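Local coordinates for DNA mimic protein DMP12 (Neisseria meningitidis MC58, PDB 3W1O) that acts as a DNA mimic that binds the dimeric histone-like protein HU and partially keeps it from DNA, at residues Ser19-Thr22 against Glu23-Asp26; Ile101-Val104 against Leu105-Ala108; Val38-Thr41 against Glu42-Ile46. All coordinates share one frame; numbering follows the deposited sequence.

Contact 1: residues Ser19-Thr22 against Glu23-Asp26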
ATOM      1  N   SER A  19     -11.759   1.590  14.512  1.00 26.96           N
ATOM      2  CA  SER A  19     -10.925   0.483  14.931  1.00 28.62           C
ATOM      3  C   SER A  19     -11.402  -0.880  14.427  1.00 26.97           C
ATOM      4  O   SER A  19     -10.599  -1.804  14.297  1.00 27.27           O
ATOM      5  CB  SER A  19     -10.743   0.518  16.444  1.00 28.13           C
ATOM      6  OG  SER A  19     -11.975   0.300  17.030  1.00 34.63           O
ATOM      7  N   GLU A  20     -12.682  -1.020  14.124  1.00 26.89           N
ATOM      8  CA  GLU A  20     -13.126  -2.335  13.680  1.00 26.94           C
ATOM      9  C   GLU A  20     -12.567  -2.569  12.272  1.00 26.97           C
ATOM     10  O   GLU A  20     -12.689  -1.683  11.386  1.00 25.69           O
ATOM     11  CB  GLU A  20     -14.643  -2.501  13.745  1.00 27.33           C
ATOM     12  CG  GLU A  20     -14.981  -3.982  13.719  1.00 31.82           C
ATOM     13  CD  GLU A  20     -16.439  -4.281  13.755  1.00 41.49           C
ATOM     14  OE1 GLU A  20     -17.187  -3.481  14.349  1.00 46.48           O
ATOM     15  OE2 GLU A  20     -16.837  -5.347  13.217  1.00 44.79           O
ATOM     16  N   TYR A  21     -11.901  -3.711  12.092  1.00 26.02           N
ATOM     17  CA  TYR A  21     -11.128  -3.939  10.861  1.00 26.73           C
ATOM     18  C   TYR A  21     -12.018  -3.904   9.627  1.00 26.73           C
ATOM     19  O   TYR A  21     -11.683  -3.239   8.640  1.00 25.78           O
ATOM     20  CB  TYR A  21     -10.337  -5.265  10.914  1.00 26.81           C
ATOM     21  CG  TYR A  21      -9.386  -5.413   9.776  1.00 27.46           C
ATOM     22  CD1 TYR A  21      -8.114  -4.851   9.831  1.00 28.14           C
ATOM     23  CD2 TYR A  21      -9.765  -6.094   8.613  1.00 29.67           C
ATOM     24  CE1 TYR A  21      -7.241  -4.952   8.791  1.00 31.49           C
ATOM     25  CE2 TYR A  21      -8.894  -6.210   7.571  1.00 28.51           C
ATOM     26  CZ  TYR A  21      -7.624  -5.626   7.663  1.00 31.34           C
ATOM     27  OH  TYR A  21      -6.739  -5.744   6.612  1.00 34.45           O
ATOM     28  N   THR A  22     -13.156  -4.608   9.680  1.00 27.07           N
ATOM     29  CA  THR A  22     -14.070  -4.664   8.525  1.00 28.96           C
ATOM     30  C   THR A  22     -14.530  -3.264   8.151  1.00 29.03           C
ATOM     31  O   THR A  22     -14.575  -2.891   6.946  1.00 28.86           O
ATOM     32  CB  THR A  22     -15.274  -5.564   8.794  1.00 30.36           C
ATOM     33  OG1 THR A  22     -14.806  -6.918   8.908  1.00 33.88           O
ATOM     34  CG2 THR A  22     -16.247  -5.511   7.610  1.00 33.40           C
ATOM     35  N   GLU A  23     -14.820  -2.487   9.186  1.00 28.64           N
ATOM     36  CA  GLU A  23     -15.193  -1.084   9.027  1.00 30.00           C
ATOM     37  C   GLU A  23     -14.070  -0.212   8.433  1.00 28.80           C
ATOM     38  O   GLU A  23     -14.389   0.746   7.713  1.00 28.53           O
ATOM     39  CB  GLU A  23     -15.631  -0.487  10.353  1.00 30.39           C
ATOM     40  CG  GLU A  23     -17.001  -0.918  10.777  1.00 37.59           C
ATOM     41  CD  GLU A  23     -17.433  -0.251  12.083  1.00 44.77           C
ATOM     42  OE1 GLU A  23     -17.842  -0.982  13.016  1.00 47.79           O
ATOM     43  OE2 GLU A  23     -17.358   0.994  12.175  1.00 47.94           O
ATOM     44  N   MET A  24     -12.796  -0.509   8.728  1.00 27.37           N
ATOM     45  CA  MET A  24     -11.663   0.238   8.116  1.00 26.06           C
ATOM     46  C   MET A  24     -11.616  -0.070   6.629  1.00 26.42           C
ATOM     47  O   MET A  24     -11.372   0.806   5.797  1.00 25.03           O
ATOM     48  CB  MET A  24     -10.286  -0.156   8.690  1.00 28.50           C
ATOM     49  CG  MET A  24     -10.059   0.220  10.100  1.00 24.53           C
ATOM     50  SD  MET A  24      -8.517  -0.496  10.795  1.00 31.19           S
ATOM     51  CE  MET A  24      -7.261   0.612  10.068  1.00 32.35           C
ATOM     52  N   ILE A  25     -11.820  -1.343   6.289  1.00 24.97           N
ATOM     53  CA  ILE A  25     -11.801  -1.745   4.856  1.00 24.50           C
ATOM     54  C   ILE A  25     -12.961  -1.068   4.121  1.00 24.56           C
ATOM     55  O   ILE A  25     -12.780  -0.549   3.015  1.00 22.81           O
ATOM     56  CB  ILE A  25     -11.932  -3.277   4.673  1.00 23.61           C
ATOM     57  CG1 ILE A  25     -10.786  -4.003   5.390  1.00 24.11           C
ATOM     58  CG2 ILE A  25     -11.937  -3.670   3.164  1.00 23.45           C
ATOM     59  CD1 ILE A  25      -9.383  -3.642   4.847  1.00 24.40           C
ATOM     60  N   ASP A  26     -14.135  -1.086   4.742  1.00 24.95           N
ATOM     61  CA  ASP A  26     -15.295  -0.405   4.185  1.00 26.06           C
ATOM     62  C   ASP A  26     -14.983   1.075   3.972  1.00 24.79           C
ATOM     63  O   ASP A  26     -15.268   1.598   2.918  1.00 23.78           O
ATOM     64  CB  ASP A  26     -16.505  -0.541   5.091  1.00 27.74           C
ATOM     65  CG  ASP A  26     -17.029  -1.973   5.185  1.00 33.24           C
ATOM     66  OD1 ASP A  26     -16.726  -2.836   4.310  1.00 36.64           O
ATOM     67  OD2 ASP A  26     -17.774  -2.212   6.167  1.00 40.83           O
TER
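Tyr-21 meets Met-24 and Ile-25, three and four residues on, in a local side-chain contact at the surface of the chain, in the first turn and a half of helix 21-30. The tyrosine crosses Ile-25 at a slant, Tyr-21 CE2 lying 3.6 Å from Ile-25 CG1, while Ile-25 CD1 comes near CE2, CZ and OH of the ring. With CG anti to the backbone N (chi1 -171°), the ring is carried to the side chain of Ile-25, one turn on. Met-24 SD approaches obliquely, 5.4 Å from the Tyr-21 ring centroid and 50° off its normal, a Met-aromatic contact. Tyr-21 OH bonds to Asp-72, and Tyr-21, Met-24 and Ile-25 all rest on Ile-116, docking the helix on the antiparallel sheet. Glu-20 is the N-cap residue of this helix; its O receives Met-24 N at 2.9 Å, in the carbonyl plane. The other side is acidic, as suits a protein whose electrostatic surface resembles that of DNA. Glu-20 OE1 and Glu-23 OE1 stand 2.9 Å apart, their carboxylate planes turned 62° from each other. Two charged carboxylates so close would repel, which would probably raise the pKa of one of them. Asp-26 runs beside Thr-22, its OD2 3.9 Å from Thr-22 CG2.

Contact 2: residues Ile101-Val104 against Leu105-Ala108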
ATOM      1  N   ILE A 101       2.054   4.960  -3.880  1.00 17.97           N
ATOM      2  CA  ILE A 101       2.274   4.037  -2.746  1.00 18.93           C
ATOM      3  C   ILE A 101       3.204   4.733  -1.775  1.00 18.68           C
ATOM      4  O   ILE A 101       2.918   4.806  -0.571  1.00 17.76           O
ATOM      5  CB  ILE A 101       2.874   2.687  -3.204  1.00 18.51           C
ATOM      6  CG1 ILE A 101       1.811   1.903  -3.966  1.00 20.72           C
ATOM      7  CG2 ILE A 101       3.337   1.866  -1.988  1.00 20.93           C
ATOM      8  CD1 ILE A 101       2.375   0.623  -4.665  1.00 18.44           C
ATOM      9  N   ILE A 102       4.248   5.359  -2.312  1.00 17.52           N
ATOM     10  CA  ILE A 102       5.177   6.117  -1.448  1.00 18.83           C
ATOM     11  C   ILE A 102       4.441   7.152  -0.600  1.00 19.04           C
ATOM     12  O   ILE A 102       4.727   7.349   0.609  1.00 19.10           O
ATOM     13  CB  ILE A 102       6.314   6.757  -2.274  1.00 19.64           C
ATOM     14  CG1 ILE A 102       7.310   5.695  -2.750  1.00 19.26           C
ATOM     15  CG2 ILE A 102       7.028   7.839  -1.445  1.00 19.79           C
ATOM     16  CD1 ILE A 102       8.285   6.252  -3.873  1.00 19.85           C
ATOM     17  N   HIS A 103       3.463   7.803  -1.217  1.00 19.07           N
ATOM     18  CA  HIS A 103       2.776   8.852  -0.506  1.00 20.75           C
ATOM     19  C   HIS A 103       1.971   8.327   0.680  1.00 21.42           C
ATOM     20  O   HIS A 103       1.893   8.989   1.742  1.00 20.88           O
ATOM     21  CB  HIS A 103       1.803   9.584  -1.414  1.00 21.44           C
ATOM     22  CG  HIS A 103       1.244  10.791  -0.755  1.00 25.29           C
ATOM     23  ND1 HIS A 103       2.019  11.902  -0.485  1.00 27.61           N
ATOM     24  CD2 HIS A 103       0.030  11.025  -0.202  1.00 25.57           C
ATOM     25  CE1 HIS A 103       1.285  12.794   0.160  1.00 28.99           C
ATOM     26  NE2 HIS A 103       0.073  12.286   0.343  1.00 27.52           N
ATOM     27  N   VAL A 104       1.289   7.196   0.466  1.00 20.16           N
ATOM     28  CA  VAL A 104       0.582   6.544   1.589  1.00 19.82           C
ATOM     29  C   VAL A 104       1.544   6.219   2.700  1.00 19.19           C
ATOM     30  O   VAL A 104       1.263   6.475   3.862  1.00 20.23           O
ATOM     31  CB  VAL A 104      -0.084   5.239   1.142  1.00 19.35           C
ATOM     32  CG1 VAL A 104      -0.721   4.510   2.417  1.00 18.62           C
ATOM     33  CG2 VAL A 104      -1.179   5.628   0.118  1.00 20.50           C
ATOM     34  N   LEU A 105       2.691   5.694   2.338  1.00 19.47           N
ATOM     35  CA  LEU A 105       3.713   5.359   3.337  1.00 20.52           C
ATOM     36  C   LEU A 105       4.167   6.615   4.119  1.00 21.14           C
ATOM     37  O   LEU A 105       4.184   6.634   5.356  1.00 21.57           O
ATOM     38  CB  LEU A 105       4.900   4.639   2.676  1.00 18.91           C
ATOM     39  CG  LEU A 105       4.546   3.347   1.901  1.00 20.93           C
ATOM     40  CD1 LEU A 105       5.811   2.758   1.286  1.00 22.68           C
ATOM     41  CD2 LEU A 105       3.807   2.316   2.792  1.00 22.20           C
ATOM     42  N   GLU A 106       4.483   7.680   3.406  1.00 21.52           N
ATOM     43  CA  GLU A 106       4.861   8.943   4.078  1.00 22.04           C
ATOM     44  C   GLU A 106       3.778   9.460   4.999  1.00 22.17           C
ATOM     45  O   GLU A 106       4.064   9.916   6.134  1.00 22.52           O
ATOM     46  CB  GLU A 106       5.230  10.014   3.025  1.00 22.83           C
ATOM     47  CG  GLU A 106       6.493   9.652   2.298  1.00 23.40           C
ATOM     48  CD  GLU A 106       6.930  10.665   1.266  1.00 29.46           C
ATOM     49  OE1 GLU A 106       6.125  11.549   0.939  1.00 28.76           O
ATOM     50  OE2 GLU A 106       8.081  10.554   0.772  1.00 32.05           O
ATOM     51  N   TYR A 107       2.527   9.396   4.545  1.00 19.98           N
ATOM     52  CA  TYR A 107       1.441   9.912   5.321  1.00 20.68           C
ATOM     53  C   TYR A 107       1.336   9.084   6.616  1.00 20.34           C
ATOM     54  O   TYR A 107       1.012   9.615   7.702  1.00 21.52           O
ATOM     55  CB  TYR A 107       0.136   9.776   4.548  1.00 19.39           C
ATOM     56  CG  TYR A 107      -1.057  10.443   5.170  1.00 20.32           C
ATOM     57  CD1 TYR A 107      -1.531  11.664   4.709  1.00 22.05           C
ATOM     58  CD2 TYR A 107      -1.755   9.826   6.221  1.00 22.20           C
ATOM     59  CE1 TYR A 107      -2.677  12.285   5.267  1.00 22.62           C
ATOM     60  CE2 TYR A 107      -2.856  10.464   6.802  1.00 21.93           C
ATOM     61  CZ  TYR A 107      -3.323  11.647   6.319  1.00 22.88           C
ATOM     62  OH  TYR A 107      -4.417  12.213   6.909  1.00 25.13           O
ATOM     63  N   ALA A 108       1.512   7.787   6.487  1.00 21.81           N
ATOM     64  CA  ALA A 108       1.318   6.878   7.632  1.00 21.88           C
ATOM     65  C   ALA A 108       2.433   7.129   8.620  1.00 23.46           C
ATOM     66  O   ALA A 108       2.211   7.054   9.818  1.00 24.53           O
ATOM     67  CB  ALA A 108       1.358   5.422   7.182  1.00 21.54           C
TER
HETATM   68  O   HOH W   1       4.611  11.679  -1.202  1.00 33.61           O
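Leu-105 leans back on Ile-101 one turn earlier in helix 96-111, a long alpha-helix that packs between helix 77-88 and the antiparallel sheet. All four amides of residues 105-108 bond to the carbonyls four residues before them, the regular alpha-helical ladder. Leu-105 N reaches Ile-101 O at 3.0 Å. Its side chain runs alongside that of Ile-101, pointing the same way, with Leu-105 CD1 4.2 Å from Ile-101 CG2. Leu-105 also meets Ile-80 and, like Ala-108, Val-115 of the sheet, and Ile-101 meets Leu-87, which makes this the apolar side of the helix.

Glu-106 follows on a more polar side. Its N gives a nearly straight bond to Ile-102 O (2.8 Å, 169°), and its extended chain lies beside that of Ile-102, the two pointing the same way, with Glu-106 OE2 3.7 Å from Ile-102 CG2. CG stands anti to the carbonyl carbon (chi1 -67°), which turns the glutamate back along the helix toward the preceding turn, where its CG also comes within 3.4 Å of Ile-102 O.

Tyr-107 N bonds to His-103 O, the donor tilted 27° from the carbonyl plane. Its CB stays close to that same carbonyl oxygen, but its ring leads away from the preceding turn, and its OH bonds to Asp-14 N.

Ala-108 closes the series: its N bonds to Val-104 O, and its small CB lies near the same oxygen.

One turn before Tyr-107, His-103 is held at both ring nitrogens, NE2 bonding to Glu-35. At the other nitrogen a water lies in the ring plane, 2.7 Å from His-103 ND1, and donates a hydrogen bond to Glu-106 OE1 at 2.6 Å.

Contact 3: residues Val38-Thr41 against Glu42-Ile46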
ATOM      1  N   VAL A  38      -4.531   3.884  -2.056  1.00 20.70           N
ATOM      2  CA  VAL A  38      -4.157   3.598  -3.432  1.00 21.28           C
ATOM      3  C   VAL A  38      -5.025   2.415  -3.904  1.00 22.19           C
ATOM      4  O   VAL A  38      -4.975   1.351  -3.323  1.00 20.04           O
ATOM      5  CB  VAL A  38      -2.680   3.228  -3.566  1.00 22.31           C
ATOM      6  CG1 VAL A  38      -2.326   3.008  -5.040  1.00 21.78           C
ATOM      7  CG2 VAL A  38      -1.788   4.344  -2.982  1.00 24.12           C
ATOM      8  N   GLU A  39      -5.779   2.606  -4.983  1.00 20.47           N
ATOM      9  CA  GLU A  39      -6.546   1.537  -5.591  1.00 21.23           C
ATOM     10  C   GLU A  39      -5.728   1.015  -6.755  1.00 22.01           C
ATOM     11  O   GLU A  39      -5.251   1.806  -7.575  1.00 23.93           O
ATOM     12  CB  GLU A  39      -7.857   2.152  -6.117  1.00 22.90           C
ATOM     13  CG  GLU A  39      -8.747   1.191  -6.840  1.00 26.59           C
ATOM     14  CD  GLU A  39      -9.952   1.905  -7.421  1.00 29.62           C
ATOM     15  OE1 GLU A  39      -9.808   3.046  -7.941  1.00 31.25           O
ATOM     16  OE2 GLU A  39     -11.026   1.299  -7.348  1.00 30.26           O
ATOM     17  N   ILE A  40      -5.567  -0.305  -6.859  1.00 20.19           N
ATOM     18  CA  ILE A  40      -4.663  -0.874  -7.835  1.00 19.88           C
ATOM     19  C   ILE A  40      -5.429  -1.882  -8.663  1.00 20.32           C
ATOM     20  O   ILE A  40      -5.932  -2.846  -8.118  1.00 20.33           O
ATOM     21  CB  ILE A  40      -3.465  -1.548  -7.176  1.00 20.26           C
ATOM     22  CG1 ILE A  40      -2.799  -0.552  -6.236  1.00 19.09           C
ATOM     23  CG2 ILE A  40      -2.420  -2.009  -8.252  1.00 20.84           C
ATOM     24  CD1 ILE A  40      -1.525  -1.091  -5.505  1.00 23.60           C
ATOM     25  N   THR A  41      -5.452  -1.698  -9.982  1.00 19.37           N
ATOM     26  CA  THR A  41      -6.288  -2.566 -10.785  1.00 21.36           C
ATOM     27  C   THR A  41      -5.542  -3.845 -11.157  1.00 21.60           C
ATOM     28  O   THR A  41      -4.329  -3.924 -11.040  1.00 19.24           O
ATOM     29  CB  THR A  41      -6.678  -1.853 -12.078  1.00 22.10           C
ATOM     30  OG1 THR A  41      -5.484  -1.600 -12.823  1.00 21.83           O
ATOM     31  CG2 THR A  41      -7.363  -0.534 -11.742  1.00 24.12           C
ATOM     32  N   GLU A  42      -6.277  -4.843 -11.646  1.00 23.06           N
ATOM     33  CA  GLU A  42      -5.622  -6.026 -12.223  1.00 25.49           C
ATOM     34  C   GLU A  42      -4.512  -5.667 -13.222  1.00 24.99           C
ATOM     35  O   GLU A  42      -3.434  -6.288 -13.222  1.00 25.44           O
ATOM     36  CB  GLU A  42      -6.661  -6.932 -12.913  1.00 26.97           C
ATOM     37  CG  GLU A  42      -7.680  -7.516 -11.962  1.00 33.56           C
ATOM     38  CD  GLU A  42      -8.884  -8.160 -12.682  1.00 41.23           C
ATOM     39  OE1 GLU A  42      -8.866  -8.249 -13.933  1.00 42.47           O
ATOM     40  OE2 GLU A  42      -9.834  -8.575 -11.973  1.00 43.45           O
ATOM     41  N   ASN A  43      -4.773  -4.719 -14.118  1.00 25.63           N
ATOM     42  CA  ASN A  43      -3.780  -4.439 -15.157  1.00 25.82           C
ATOM     43  C   ASN A  43      -2.539  -3.796 -14.557  1.00 24.06           C
ATOM     44  O   ASN A  43      -1.444  -4.040 -15.009  1.00 23.98           O
ATOM     45  CB  ASN A  43      -4.365  -3.587 -16.299  1.00 27.39           C
ATOM     46  CG  ASN A  43      -5.339  -4.396 -17.159  1.00 31.49           C
ATOM     47  OD1 ASN A  43      -5.257  -5.635 -17.197  1.00 37.95           O
ATOM     48  ND2 ASN A  43      -6.265  -3.725 -17.816  1.00 36.84           N
ATOM     49  N   GLN A  44      -2.727  -2.973 -13.530  1.00 23.25           N
ATOM     50  CA  GLN A  44      -1.572  -2.444 -12.796  1.00 22.02           C
ATOM     51  C   GLN A  44      -0.840  -3.552 -12.063  1.00 20.82           C
ATOM     52  O   GLN A  44       0.372  -3.514 -11.969  1.00 20.94           O
ATOM     53  CB  GLN A  44      -2.026  -1.430 -11.751  1.00 21.40           C
ATOM     54  CG  GLN A  44      -2.495  -0.149 -12.436  1.00 25.97           C
ATOM     55  CD  GLN A  44      -3.043   0.816 -11.445  1.00 25.13           C
ATOM     56  OE1 GLN A  44      -3.999   0.519 -10.750  1.00 27.03           O
ATOM     57  NE2 GLN A  44      -2.418   1.989 -11.360  1.00 29.01           N
ATOM     58  N   ILE A  45      -1.581  -4.473 -11.459  1.00 20.59           N
ATOM     59  CA  ILE A  45      -0.933  -5.575 -10.727  1.00 20.22           C
ATOM     60  C   ILE A  45      -0.027  -6.317 -11.697  1.00 20.92           C
ATOM     61  O   ILE A  45       1.124  -6.631 -11.393  1.00 20.52           O
ATOM     62  CB  ILE A  45      -1.992  -6.508 -10.120  1.00 20.39           C
ATOM     63  CG1 ILE A  45      -2.686  -5.787  -8.976  1.00 19.46           C
ATOM     64  CG2 ILE A  45      -1.396  -7.839  -9.657  1.00 18.77           C
ATOM     65  CD1 ILE A  45      -3.903  -6.523  -8.361  1.00 20.16           C
ATOM     66  N   ILE A  46      -0.542  -6.604 -12.874  1.00 20.65           N
ATOM     67  CA  ILE A  46       0.242  -7.414 -13.823  1.00 21.82           C
ATOM     68  C   ILE A  46       1.409  -6.622 -14.366  1.00 21.92           C
ATOM     69  O   ILE A  46       2.544  -7.093 -14.402  1.00 21.18           O
ATOM     70  CB  ILE A  46      -0.664  -7.940 -14.979  1.00 21.46           C
ATOM     71  CG1 ILE A  46      -1.706  -8.912 -14.404  1.00 21.95           C
ATOM     72  CG2 ILE A  46       0.231  -8.532 -16.143  1.00 20.42           C
ATOM     73  CD1 ILE A  46      -2.860  -9.264 -15.370  1.00 22.97           C
TER
HETATM   74  O   HOH W   2      -3.612   3.671  -8.657  1.00 30.37           O
HETATM   75  O   HOH W   3      -5.795   2.637 -10.307  1.00 39.52           O
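A capping box joins Thr-41 and Gln-44 where strand 37-40 turns into helix 42-51. Thr-41 is the N-cap residue, and its side chain and that of Gln-44 each bond to the other's backbone amide. Gln-44 N points at Thr-41 OG1 (3.2 Å, 164°). In return Thr-41 N donates to Gln-44 OE1 at 2.8 Å, in the plane of the side-chain amide and on a lone pair of the oxygen. The threonine hydroxyl sits between its own backbone N and carbonyl carbon (chi1 63°), and from there it faces the first turn of the helix. Thr-41 OG1 also gives a weak bond to Gln-44 OE1.

The glutamine amide is tied further back to the strand through water. One water donates both to Gln-44 OE1, at 2.8 Å, and to Glu-39 O; a second donates to Glu-39 O and is reached weakly by Gln-44 NE2. Gln-44 OE1 thus gathers the Thr-41 amide, the water and the weak hydroxyl bond, which together fix the rotation of the amide group.

Apolar contact accompanies the box. Ile-40 CG2 lies 3.6 Å from Gln-44 CB and 3.9 Å from Ile-45 CG1, the isoleucine crossing both side chains at about a right angle. Ile-45 N bonds to Thr-41 O at 2.8 Å, beginning the regular helical pattern. Ile-40 and Ile-45 both also touch Leu-7 of the neighbouring strand, and Ile-40 reaches Leu-97 of helix 96-111.

The axes of strand segment 38-40 and helix segment 42-46 stand 84° apart. At this corner the reciprocal bonds between the N-cap residue and the third residue of the helix form the capping box typical of helix N-termini.

Contact 2 is the most buried of the three and lies nearest the centre of the chain, while contacts 1 and 3 are at the surface. Contacts 1 and 2 each stay within one helix, whereas contact 3 turns an edge strand into a helix. Contacts 1 and 3 both involve a helix start, but the N-cap side chain accepts an amide bond in contact 3 and faces another carboxylate in contact 1. Water bridges polar groups in contacts 2 and 3. These two meet directly, Val-104 CG2 lying 3.4 Å from Val-38 CG2, so helix 96-111 packs on strand 37-40; contact 1 stays about 10 Å from either at the nearest atoms.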